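PDB 1TWI: diaminopimelate decarboxylase from Methanocaldococcus jannaschii, which catalyses the pyridoxal-phosphate-dependent decarboxylation of meso-2,6-diaminopimelate to L-lysine, the last step of the diaminopimelate route to lysine. Local coordinates for the pyridoxal-5'-phosphate site and the interface of chains A and B. Residues are numbered along the deposited sequence; one frame, centred on the assembly and turned at random. Chains: chain A/B, Diaminopimelate decarboxylase.

Contact 1: the pyridoxal-5'-phosphate site. Residues chain A 67, 69, 88, 111, 158, 208, 210, 213, 249-250, 290-293, 387; chain B 358. With PLP (pyridoxal-5'-phosphate), chain C.
Stacking fixes the cofactor ring of this fold-type III decarboxylase. The imidazole of A:His210, its CG anti to the backbone N (chi1 172°), lies flat under the PLP pyridine, with centroids 3.4 Å apart and planes 4° from parallel. Its ND1 accepts the in-plane N-H of A:Gly249, which sets the ring's rotation. Over the opposite face comes A:Lys69, the lysine that carries the internal aldimine; no Schiff base is formed here. Its chain bends at chi2 and chi3 so that NZ sits over the ring as a cation-pi partner, 3.4 Å from the PLP centroid. A:Asp88 holds that amine by a salt bridge, OD2 to A:Lys69 NZ 2.6 Å, through the syn lone pair.

Among the polar contacts, A:Glu290 OE1 meets the pyridine N1 of PLP at 2.7 Å, a hydrogen bond that would favour a protonated ring. A:His208 NE2 and A:Asn111 ND2 bind OE1 and OE2 of that carboxylate from above its plane and hold it in place.

Two phosphate oxygens, O2P and O3P, are each gripped by two donors. O3P accepts from the amides of A:Gly250 and A:Gly292; PLP O2P takes A:Arg293 N at 2.7 Å and the phenol OH of A:Tyr387, lying in the plane of that ring. A:Ser213 OG reaches PLP O1P at 2.5 Å and is itself held by A:Arg293 NH2.

The pocket joins the ends of barrel strands such as 62-67, 86-89 and 202-208 to the start of helix 293-296, while poorly ordered B:Cys358, the predicted proton donor, enters from the other subunit.

Contact 2: the interface of chains A and B. Residues chain A 113-115, 135, 137-138, 141; chain B 307-310, 319-320.
Strand 300-311 of chain B runs extended through B:His308 (phi/psi -151/148°) and presents that residue to the loop at A:Asn113 to A:Lys115 and the start of helix 136-149 in chain A. This is part of the two-fold interface of the homodimeric class-II Orn/Lys/Arg decarboxylase family.

The imidazole of B:His308 is the central side chain, with CG anti to the carbonyl carbon and beside the backbone N, and both its nitrogens are engaged. NE2 donates to the backbone carbonyl O of A:Lys115 at 2.8 Å, nearly straight at 171° and within both the ring and carbonyl planes. At the other nitrogen, ND1 pairs with A:Ser137 OG at 2.8 Å, also in the ring plane. If NE2 carries the proton, a neutral ring would accept from that hydroxyl. Between the nitrogens, CE1 meets A:Leu141 CD2 at 3.7 Å, the two side chains crossing near a right angle.

A:Ser137 OG, anti to its backbone N, also binds a water at 2.5 Å that is held by B:Ile309 N. A second water joins A:Ser137 N to B:Ile309 O. Alongside, A:Cys114 SG packs against B:Met319 CB at 3.6 Å. B:Met319, bent at chi2, crosses A:Asn113 obliquely and places SD 3.3 Å from the amide ND2 of A:Asn113, a weak contact.

Contact 3: the interface of chains A and B. Residues chain A 69, 90-91, 93-94, 97, 390; chain B 358, 394-398.
B:Asn396 is the side chain to follow, on a loop whose backbone is left-handed at both B:Asn396 and B:Ala397. Its CB leads past A:Val90 CG2, and CG then packs on that methyl at 3.6 Å, the two side chains crossing at about a right angle. With chi1 -78°, CG stands anti to the carbonyl carbon. At the tip, OD1 accepts the backbone N-H of the poorly ordered B:Cys358 at 2.9 Å in its carbonyl plane and touches a water shared with A:Val90 O and B:Arg398 NH1. The other branch, ND2, lies 3.4 Å above the centre of the B:Tyr395 ring and also approaches A:Lys69 CB at 3.7 Å.

A direct hydrogen bond across uses the backbone of the same residue: A:Ser91 OG donates to B:Asn396 O at 2.8 Å, in the carbonyl plane with an angle of 158° at the oxygen. That hydroxyl also accepts A:Glu94 N, a cap at the start of helix 92-100. A:Glu94 extends alongside, CG against B:Ala397 CB at 3.4 Å, while OE1 takes A:Val90 N from above the carboxylate plane. Waters bridge A:Lys69 O to B:Asn396 N and A:Gly93 N to B:Ala397 O.

The B:Asn394 to B:Arg398 loop thus docks on the segment leading from strand 86-89 into helix 92-100 and on the 3-10 turns 68-70 and 389-391, tying the partner's loop to the cofactor-binding lysine segment.

Contact 1: the pyridoxal-5'-phosphate site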
loop_
_atom_site.group_PDB
_atom_site.type_symbol
_atom_site.label_atom_id
_atom_site.label_comp_id
_atom_site.label_asym_id
_atom_site.label_seq_id
_atom_site.Cartn_x
_atom_site.Cartn_y
_atom_site.Cartn_z
ATOM N N ALA A 67 4.311 -14.551 12.864
ATOM C CA ALA A 67 4.732 -13.233 12.430
ATOM C C ALA A 67 3.516 -12.293 12.283
ATOM O O ALA A 67 2.740 -12.390 11.287
ATOM C CB ALA A 67 5.454 -13.329 11.113
ATOM N N LYS A 69 3.203 -9.394 11.380
ATOM C CA LYS A 69 3.103 -8.496 10.215
ATOM C C LYS A 69 2.154 -9.068 9.177
ATOM O O LYS A 69 1.638 -8.325 8.347
ATOM C CB LYS A 69 4.468 -8.211 9.591
ATOM C CG LYS A 69 5.141 -9.377 8.855
ATOM C CD LYS A 69 6.667 -9.408 9.195
ATOM C CE LYS A 69 6.852 -10.299 10.464
ATOM N NZ LYS A 69 8.166 -10.351 11.077
ATOM N N ASP A 88 6.078 -13.172 16.758
ATOM C CA ASP A 88 7.252 -12.475 16.190
ATOM C C ASP A 88 6.683 -11.031 15.935
ATOM O O ASP A 88 5.878 -10.856 15.047
ATOM C CB ASP A 88 7.669 -13.142 14.869
ATOM C CG ASP A 88 8.305 -12.153 13.903
ATOM O OD1 ASP A 88 8.877 -11.092 14.366
ATOM O OD2 ASP A 88 8.207 -12.377 12.678
ATOM N N ASN A 111 11.724 -8.449 16.312
ATOM C CA ASN A 111 12.597 -8.234 15.138
ATOM C C ASN A 111 12.477 -6.798 14.685
ATOM O O ASN A 111 11.502 -6.119 15.016
ATOM C CB ASN A 111 12.113 -9.102 13.945
ATOM C CG ASN A 111 12.547 -10.519 14.071
ATOM O OD1 ASN A 111 13.730 -10.769 14.131
ATOM N ND2 ASN A 111 11.586 -11.471 14.133
ATOM N N ARG A 158 20.324 -11.407 14.949
ATOM C CA ARG A 158 19.873 -11.805 13.603
ATOM C C ARG A 158 21.138 -11.798 12.743
ATOM O O ARG A 158 21.757 -10.765 12.547
ATOM C CB ARG A 158 18.865 -10.798 13.020
ATOM C CG ARG A 158 18.483 -11.128 11.587
ATOM C CD ARG A 158 17.354 -10.219 11.041
ATOM N NE ARG A 158 16.893 -10.709 9.731
ATOM C CZ ARG A 158 15.821 -10.260 9.097
ATOM N NH1 ARG A 158 15.087 -9.292 9.640
ATOM N NH2 ARG A 158 15.482 -10.782 7.919
ATOM N N HIS A 208 19.278 -15.728 15.260
ATOM C CA HIS A 208 18.054 -15.707 14.451
ATOM C C HIS A 208 18.476 -15.509 12.996
ATOM O O HIS A 208 19.554 -14.932 12.691
ATOM C CB HIS A 208 17.198 -14.506 14.909
ATOM C CG HIS A 208 16.107 -14.125 13.956
ATOM N ND1 HIS A 208 16.252 -13.132 13.019
ATOM C CD2 HIS A 208 14.842 -14.592 13.811
ATOM C CE1 HIS A 208 15.120 -12.991 12.345
ATOM N NE2 HIS A 208 14.243 -13.868 12.810
ATOM N N HIS A 210 16.314 -15.094 8.989
ATOM C CA HIS A 210 15.081 -15.124 8.242
ATOM C C HIS A 210 15.564 -14.826 6.846
ATOM O O HIS A 210 16.205 -13.771 6.585
ATOM C CB HIS A 210 14.130 -14.034 8.680
ATOM C CG HIS A 210 12.947 -13.936 7.785
ATOM N ND1 HIS A 210 11.946 -14.887 7.789
ATOM C CD2 HIS A 210 12.643 -13.049 6.805
ATOM C CE1 HIS A 210 11.074 -14.590 6.844
ATOM N NE2 HIS A 210 11.477 -13.479 6.231
ATOM N N SER A 213 10.599 -14.989 1.674
ATOM C CA SER A 213 9.184 -15.296 1.854
ATOM C C SER A 213 8.608 -15.950 0.598
ATOM O O SER A 213 9.140 -15.779 -0.504
ATOM C CB SER A 213 8.421 -13.994 2.184
ATOM O OG SER A 213 7.067 -14.208 2.652
ATOM N N GLY A 249 10.804 -17.264 9.205
ATOM C CA GLY A 249 9.646 -17.828 8.542
ATOM C C GLY A 249 9.949 -18.008 7.056
ATOM O O GLY A 249 11.096 -18.353 6.654
ATOM N N GLY A 250 8.930 -17.817 6.233
ATOM C CA GLY A 250 9.121 -17.889 4.805
ATOM C C GLY A 250 8.525 -19.097 4.078
ATOM O O GLY A 250 8.555 -19.068 2.842
ATOM N N GLU A 290 9.214 -18.620 12.696
ATOM C CA GLU A 290 8.381 -17.407 12.645
ATOM C C GLU A 290 7.466 -17.413 11.464
ATOM O O GLU A 290 7.441 -16.472 10.701
ATOM C CB GLU A 290 9.268 -16.148 12.581
ATOM C CG GLU A 290 10.241 -15.967 13.811
ATOM C CD GLU A 290 11.243 -14.785 13.614
ATOM O OE1 GLU A 290 11.565 -14.411 12.456
ATOM O OE2 GLU A 290 11.729 -14.268 14.629
ATOM N N PRO A 291 6.666 -18.487 11.288
ATOM C CA PRO A 291 5.792 -18.469 10.126
ATOM C C PRO A 291 4.749 -17.342 10.211
ATOM O O PRO A 291 4.245 -17.035 11.317
ATOM C CB PRO A 291 5.134 -19.861 10.148
ATOM C CG PRO A 291 5.008 -20.161 11.643
ATOM C CD PRO A 291 6.348 -19.605 12.213
ATOM N N GLY A 292 4.447 -16.742 9.052
ATOM C CA GLY A 292 3.424 -15.706 8.959
ATOM C C GLY A 292 2.371 -16.232 7.963
ATOM O O GLY A 292 1.325 -16.777 8.330
ATOM N N ARG A 293 2.694 -16.069 6.686
ATOM C CA ARG A 293 1.848 -16.500 5.578
ATOM C C ARG A 293 1.392 -17.935 5.763
ATOM O O ARG A 293 0.216 -18.224 5.624
ATOM C CB ARG A 293 2.633 -16.384 4.269
ATOM C CG ARG A 293 1.792 -16.349 2.987
ATOM C CD ARG A 293 2.745 -16.561 1.752
ATOM N NE ARG A 293 3.833 -15.568 1.739
ATOM C CZ ARG A 293 3.728 -14.347 1.209
ATOM N NH1 ARG A 293 2.597 -13.928 0.609
ATOM N NH2 ARG A 293 4.748 -13.521 1.336
ATOM N N TYR A 387 -0.981 -10.587 4.590
ATOM C CA TYR A 387 -0.621 -9.401 3.800
ATOM C C TYR A 387 -1.834 -9.015 3.001
ATOM O O TYR A 387 -1.738 -8.684 1.831
ATOM C CB TYR A 387 0.551 -9.716 2.885
ATOM C CG TYR A 387 1.690 -10.328 3.705
ATOM C CD1 TYR A 387 2.408 -9.558 4.602
ATOM C CD2 TYR A 387 1.956 -11.687 3.643
ATOM C CE1 TYR A 387 3.399 -10.143 5.451
ATOM C CE2 TYR A 387 2.919 -12.302 4.454
ATOM C CZ TYR A 387 3.644 -11.525 5.366
ATOM O OH TYR A 387 4.590 -12.129 6.167
ATOM N N CYS B 358 9.823 -4.674 8.381
ATOM C CA CYS B 358 10.521 -5.906 8.053
ATOM C C CYS B 358 10.243 -6.428 6.678
ATOM O O CYS B 358 9.939 -7.617 6.527
ATOM C CB CYS B 358 10.222 -6.993 9.099
ATOM S SG CYS B 358 11.658 -7.210 10.284
HETATM N N1 PLP C . 10.347 -13.357 10.343
HETATM C C2 PLP C . 10.824 -12.168 9.821
HETATM C C2A PLP C . 12.101 -11.589 10.477
HETATM C C3 PLP C . 10.106 -11.584 8.780
HETATM O O3 PLP C . 10.602 -10.417 8.293
HETATM C C4 PLP C . 8.986 -12.141 8.223
HETATM C C4A PLP C . 8.259 -11.399 7.051
HETATM O O4A PLP C . 8.570 -10.264 6.873
HETATM C C5 PLP C . 8.492 -13.358 8.747
HETATM C C6 PLP C . 9.207 -13.930 9.787
HETATM C C5A PLP C . 7.273 -14.128 8.260
HETATM O O4P PLP C . 7.380 -14.492 6.860
HETATM P P PLP C . 6.295 -15.411 6.159
HETATM O O1P PLP C . 6.772 -15.502 4.767
HETATM O O2P PLP C . 5.000 -14.655 6.266
HETATM O O3P PLP C . 6.277 -16.704 6.839
HETATM O O HOH W 1 5.907 -17.232 2.979
HETATM O O HOH W 2 12.935 -9.352 7.558
#

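Contact 2: the interface of chains A and B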
loop_
_atom_site.group_PDB
_atom_site.type_symbol
_atom_site.label_atom_id
_atom_site.label_comp_id
_atom_site.label_asym_id
_atom_site.label_seq_id
_atom_site.Cartn_x
_atom_site.Cartn_y
_atom_site.Cartn_z
ATOM N N ASN A 113 14.911 -3.625 12.112
ATOM C CA ASN A 113 16.178 -2.943 11.885
ATOM C C ASN A 113 16.193 -1.484 12.353
ATOM O O ASN A 113 17.211 -0.805 12.216
ATOM C CB ASN A 113 16.533 -2.998 10.395
ATOM C CG ASN A 113 15.551 -2.215 9.538
ATOM O OD1 ASN A 113 14.473 -2.713 9.210
ATOM N ND2 ASN A 113 15.913 -0.965 9.189
ATOM N N CYS A 114 15.086 -0.965 12.893
ATOM C CA CYS A 114 15.140 0.417 13.395
ATOM C C CYS A 114 14.347 0.510 14.681
ATOM O O CYS A 114 13.402 1.261 14.787
ATOM C CB CYS A 114 14.576 1.438 12.367
ATOM S SG CYS A 114 14.962 3.194 12.862
ATOM N N LYS A 115 14.778 -0.250 15.672
ATOM C CA LYS A 115 14.090 -0.261 16.935
ATOM C C LYS A 115 14.407 1.051 17.647
ATOM O O LYS A 115 15.544 1.438 17.762
ATOM C CB LYS A 115 14.563 -1.448 17.768
ATOM C CG LYS A 115 14.393 -2.797 17.004
ATOM C CD LYS A 115 13.820 -3.838 17.928
ATOM C CE LYS A 115 14.187 -5.383 17.640
ATOM N NZ LYS A 115 15.315 -5.687 16.691
ATOM N N SER A 135 21.723 -4.902 14.467
ATOM C CA SER A 135 22.949 -4.146 14.238
ATOM C C SER A 135 23.678 -3.888 15.548
ATOM O O SER A 135 23.094 -4.017 16.660
ATOM C CB SER A 135 22.603 -2.787 13.581
ATOM O OG SER A 135 21.829 -2.003 14.469
ATOM N N SER A 137 24.607 -1.017 16.466
ATOM C CA SER A 137 23.995 0.224 16.956
ATOM C C SER A 137 22.817 -0.145 17.862
ATOM O O SER A 137 22.650 0.410 18.970
ATOM C CB SER A 137 23.474 1.031 15.769
ATOM O OG SER A 137 22.904 2.265 16.210
ATOM N N GLU A 138 21.973 -1.071 17.385
ATOM C CA GLU A 138 20.827 -1.508 18.208
ATOM C C GLU A 138 21.318 -2.163 19.520
ATOM O O GLU A 138 20.797 -1.893 20.610
ATOM C CB GLU A 138 19.926 -2.505 17.430
ATOM C CG GLU A 138 18.778 -3.094 18.317
ATOM C CD GLU A 138 18.032 -4.216 17.621
ATOM O OE1 GLU A 138 18.092 -4.264 16.362
ATOM O OE2 GLU A 138 17.384 -5.022 18.337
ATOM N N LEU A 141 22.223 0.515 21.932
ATOM C CA LEU A 141 21.051 1.190 22.458
ATOM C C LEU A 141 20.305 0.325 23.458
ATOM O O LEU A 141 19.819 0.800 24.510
ATOM C CB LEU A 141 20.127 1.626 21.294
ATOM C CG LEU A 141 18.745 2.157 21.736
ATOM C CD1 LEU A 141 18.908 3.463 22.537
ATOM C CD2 LEU A 141 17.901 2.441 20.470
ATOM N N HIS B 307 17.776 7.077 13.695
ATOM C CA HIS B 307 17.924 6.388 14.972
ATOM C C HIS B 307 19.135 5.483 15.031
ATOM O O HIS B 307 19.589 5.162 16.099
ATOM C CB HIS B 307 16.706 5.507 15.285
ATOM C CG HIS B 307 15.517 6.275 15.746
ATOM N ND1 HIS B 307 14.753 7.038 14.890
ATOM C CD2 HIS B 307 15.016 6.489 16.977
ATOM C CE1 HIS B 307 13.837 7.692 15.579
ATOM N NE2 HIS B 307 13.973 7.374 16.854
ATOM N N HIS B 308 19.608 5.015 13.889
ATOM C CA HIS B 308 20.741 4.133 13.872
ATOM C C HIS B 308 21.499 4.320 12.577
ATOM O O HIS B 308 20.899 4.632 11.521
ATOM C CB HIS B 308 20.314 2.668 13.866
ATOM C CG HIS B 308 19.526 2.262 15.055
ATOM N ND1 HIS B 308 20.114 1.969 16.264
ATOM C CD2 HIS B 308 18.190 2.112 15.231
ATOM C CE1 HIS B 308 19.172 1.649 17.134
ATOM N NE2 HIS B 308 18.000 1.723 16.526
ATOM N N ILE B 309 22.805 4.128 12.674
ATOM C CA ILE B 309 23.688 4.162 11.513
ATOM C C ILE B 309 24.278 2.736 11.495
ATOM O O ILE B 309 24.704 2.214 12.530
ATOM C CB ILE B 309 24.822 5.228 11.643
ATOM C CG1 ILE B 309 24.212 6.643 11.521
ATOM C CG2 ILE B 309 25.796 5.076 10.474
ATOM C CD1 ILE B 309 25.236 7.730 11.789
ATOM N N LYS B 310 24.284 2.099 10.329
ATOM C CA LYS B 310 24.738 0.745 10.262
ATOM C C LYS B 310 25.726 0.500 9.143
ATOM O O LYS B 310 25.386 0.630 7.981
ATOM C CB LYS B 310 23.505 -0.189 10.097
ATOM C CG LYS B 310 23.842 -1.693 10.077
ATOM C CD LYS B 310 22.562 -2.559 9.840
ATOM C CE LYS B 310 22.875 -4.018 9.794
ATOM N NZ LYS B 310 21.602 -4.813 9.640
ATOM N N MET B 319 19.112 4.371 9.265
ATOM C CA MET B 319 17.748 3.901 9.576
ATOM C C MET B 319 16.952 5.050 10.166
ATOM O O MET B 319 17.347 5.577 11.199
ATOM C CB MET B 319 17.803 2.779 10.626
ATOM C CG MET B 319 18.878 1.706 10.351
ATOM S SD MET B 319 18.602 0.902 8.735
ATOM C CE MET B 319 19.740 -0.456 8.977
ATOM N N ILE B 320 15.826 5.375 9.556
ATOM C CA ILE B 320 14.996 6.482 10.007
ATOM C C ILE B 320 13.631 6.023 10.447
ATOM O O ILE B 320 13.233 4.881 10.151
ATOM C CB ILE B 320 14.843 7.633 8.892
ATOM C CG1 ILE B 320 14.201 7.110 7.603
ATOM C CG2 ILE B 320 16.249 8.237 8.606
ATOM C CD1 ILE B 320 13.940 8.215 6.482
HETATM O O HOH W 3 25.520 -0.579 13.570
HETATM O O HOH W 4 24.089 4.298 15.257
#

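Contact 3: the interface of chains A and B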
loop_
_atom_site.group_PDB
_atom_site.type_symbol
_atom_site.label_atom_id
_atom_site.label_comp_id
_atom_site.label_asym_id
_atom_site.label_seq_id
_atom_site.Cartn_x
_atom_site.Cartn_y
_atom_site.Cartn_z
ATOM N N LYS A 69 3.203 -9.394 11.380
ATOM C CA LYS A 69 3.103 -8.496 10.215
ATOM C C LYS A 69 2.154 -9.068 9.177
ATOM O O LYS A 69 1.638 -8.325 8.347
ATOM C CB LYS A 69 4.468 -8.211 9.591
ATOM C CG LYS A 69 5.141 -9.377 8.855
ATOM C CD LYS A 69 6.667 -9.408 9.195
ATOM C CE LYS A 69 6.852 -10.299 10.464
ATOM N NZ LYS A 69 8.166 -10.351 11.077
ATOM N N VAL A 90 7.336 -6.801 15.146
ATOM C CA VAL A 90 8.383 -5.971 14.518
ATOM C C VAL A 90 8.239 -4.488 14.834
ATOM O O VAL A 90 8.929 -3.640 14.271
ATOM C CB VAL A 90 8.403 -6.180 12.973
ATOM C CG1 VAL A 90 8.811 -7.579 12.639
ATOM C CG2 VAL A 90 7.073 -5.890 12.370
ATOM N N SER A 91 7.344 -4.185 15.775
ATOM C CA SER A 91 7.110 -2.792 16.181
ATOM C C SER A 91 6.449 -2.720 17.572
ATOM O O SER A 91 5.857 -3.707 18.056
ATOM C CB SER A 91 6.140 -2.150 15.185
ATOM O OG SER A 91 4.826 -2.631 15.487
ATOM N N GLY A 93 3.714 -1.363 18.156
ATOM C CA GLY A 93 2.300 -1.611 17.936
ATOM C C GLY A 93 2.002 -3.118 17.967
ATOM O O GLY A 93 1.018 -3.543 18.595
ATOM N N GLU A 94 2.836 -3.917 17.298
ATOM C CA GLU A 94 2.622 -5.353 17.324
ATOM C C GLU A 94 2.895 -5.904 18.707
ATOM O O GLU A 94 2.172 -6.801 19.138
ATOM C CB GLU A 94 3.509 -6.062 16.284
ATOM C CG GLU A 94 2.955 -5.823 14.832
ATOM C CD GLU A 94 3.782 -6.509 13.735
ATOM O OE1 GLU A 94 4.797 -7.121 14.098
ATOM O OE2 GLU A 94 3.417 -6.426 12.526
ATOM N N ILE A 97 -0.179 -5.212 20.734
ATOM C CA ILE A 97 -1.232 -6.170 20.399
ATOM C C ILE A 97 -0.921 -7.594 20.965
ATOM O O ILE A 97 -1.844 -8.276 21.463
ATOM C CB ILE A 97 -1.439 -6.227 18.841
ATOM C CG1 ILE A 97 -2.073 -4.925 18.345
ATOM C CG2 ILE A 97 -2.325 -7.365 18.454
ATOM C CD1 ILE A 97 -1.881 -4.767 16.812
ATOM N N SER A 390 -3.589 -6.658 6.525
ATOM C CA SER A 390 -2.427 -5.982 7.148
ATOM C C SER A 390 -1.797 -4.903 6.253
ATOM O O SER A 390 -1.094 -4.040 6.759
ATOM C CB SER A 390 -1.350 -6.984 7.593
ATOM O OG SER A 390 -0.686 -7.581 6.478
ATOM N N CYS B 358 9.823 -4.674 8.381
ATOM C CA CYS B 358 10.521 -5.906 8.053
ATOM C C CYS B 358 10.243 -6.428 6.678
ATOM O O CYS B 358 9.939 -7.617 6.527
ATOM C CB CYS B 358 10.222 -6.993 9.099
ATOM S SG CYS B 358 11.658 -7.210 10.284
ATOM N N ASN B 394 -1.206 0.976 7.708
ATOM C CA ASN B 394 -0.687 0.572 9.021
ATOM C C ASN B 394 0.203 -0.680 9.003
ATOM O O ASN B 394 0.343 -1.324 10.032
ATOM C CB ASN B 394 -1.846 0.316 9.994
ATOM C CG ASN B 394 -2.637 1.580 10.286
ATOM O OD1 ASN B 394 -2.077 2.630 10.699
ATOM N ND2 ASN B 394 -3.927 1.507 10.054
ATOM N N TYR B 395 0.748 -1.040 7.842
ATOM C CA TYR B 395 1.608 -2.235 7.770
ATOM C C TYR B 395 2.683 -2.220 8.880
ATOM O O TYR B 395 3.268 -1.159 9.199
ATOM C CB TYR B 395 2.218 -2.292 6.383
ATOM C CG TYR B 395 2.953 -3.556 6.088
ATOM C CD1 TYR B 395 2.384 -4.795 6.325
ATOM C CD2 TYR B 395 4.211 -3.502 5.482
ATOM C CE1 TYR B 395 3.057 -5.974 5.949
ATOM C CE2 TYR B 395 4.876 -4.660 5.113
ATOM C CZ TYR B 395 4.276 -5.889 5.359
ATOM O OH TYR B 395 4.956 -7.015 5.016
ATOM N N ASN B 396 2.881 -3.391 9.479
ATOM C CA ASN B 396 3.783 -3.646 10.633
ATOM C C ASN B 396 3.182 -2.998 11.895
ATOM O O ASN B 396 3.910 -2.705 12.842
ATOM C CB ASN B 396 5.202 -3.103 10.402
ATOM C CG ASN B 396 6.051 -3.997 9.501
ATOM O OD1 ASN B 396 7.282 -3.970 9.597
ATOM N ND2 ASN B 396 5.421 -4.765 8.622
ATOM N N ALA B 397 1.860 -2.798 11.891
ATOM C CA ALA B 397 1.135 -2.145 12.990
ATOM C C ALA B 397 1.803 -0.834 13.406
ATOM O O ALA B 397 2.103 -0.602 14.568
ATOM C CB ALA B 397 0.942 -3.113 14.247
ATOM N N ARG B 398 1.949 0.054 12.437
ATOM C CA ARG B 398 2.516 1.377 12.676
ATOM C C ARG B 398 1.395 2.413 12.402
ATOM O O ARG B 398 0.723 2.320 11.379
ATOM C CB ARG B 398 3.704 1.593 11.695
ATOM C CG ARG B 398 4.940 0.742 12.106
ATOM C CD ARG B 398 5.939 0.639 10.961
ATOM N NE ARG B 398 6.800 1.787 11.076
ATOM C CZ ARG B 398 7.955 1.749 11.748
ATOM N NH1 ARG B 398 8.431 0.620 12.327
ATOM N NH2 ARG B 398 8.555 2.870 11.980
HETATM O O HOH W 5 1.272 -5.719 9.212
HETATM O O HOH W 6 8.234 -2.316 12.004
HETATM O O HOH W 7 4.137 0.772 16.074
#

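Contact 1 and contact 3 are neighbours, with C-alpha centres about 12 Å apart, and share A:Lys69 and B:Cys358; the dimer interface therefore continues into the cofactor pocket, and B:Asn396, by holding the backbone of B:Cys358, may help place this predicted proton donor. Contact 2 lies about 19 Å from contact 1 and 17 Å from contact 3, shares no residue with either, and appears to fasten the subunits farther from the chemistry. The centre of contact 1 is about 31 Å from A:Cys358, which by the two-fold symmetry serves the other pocket. A complete active site thus depends on dimerisation.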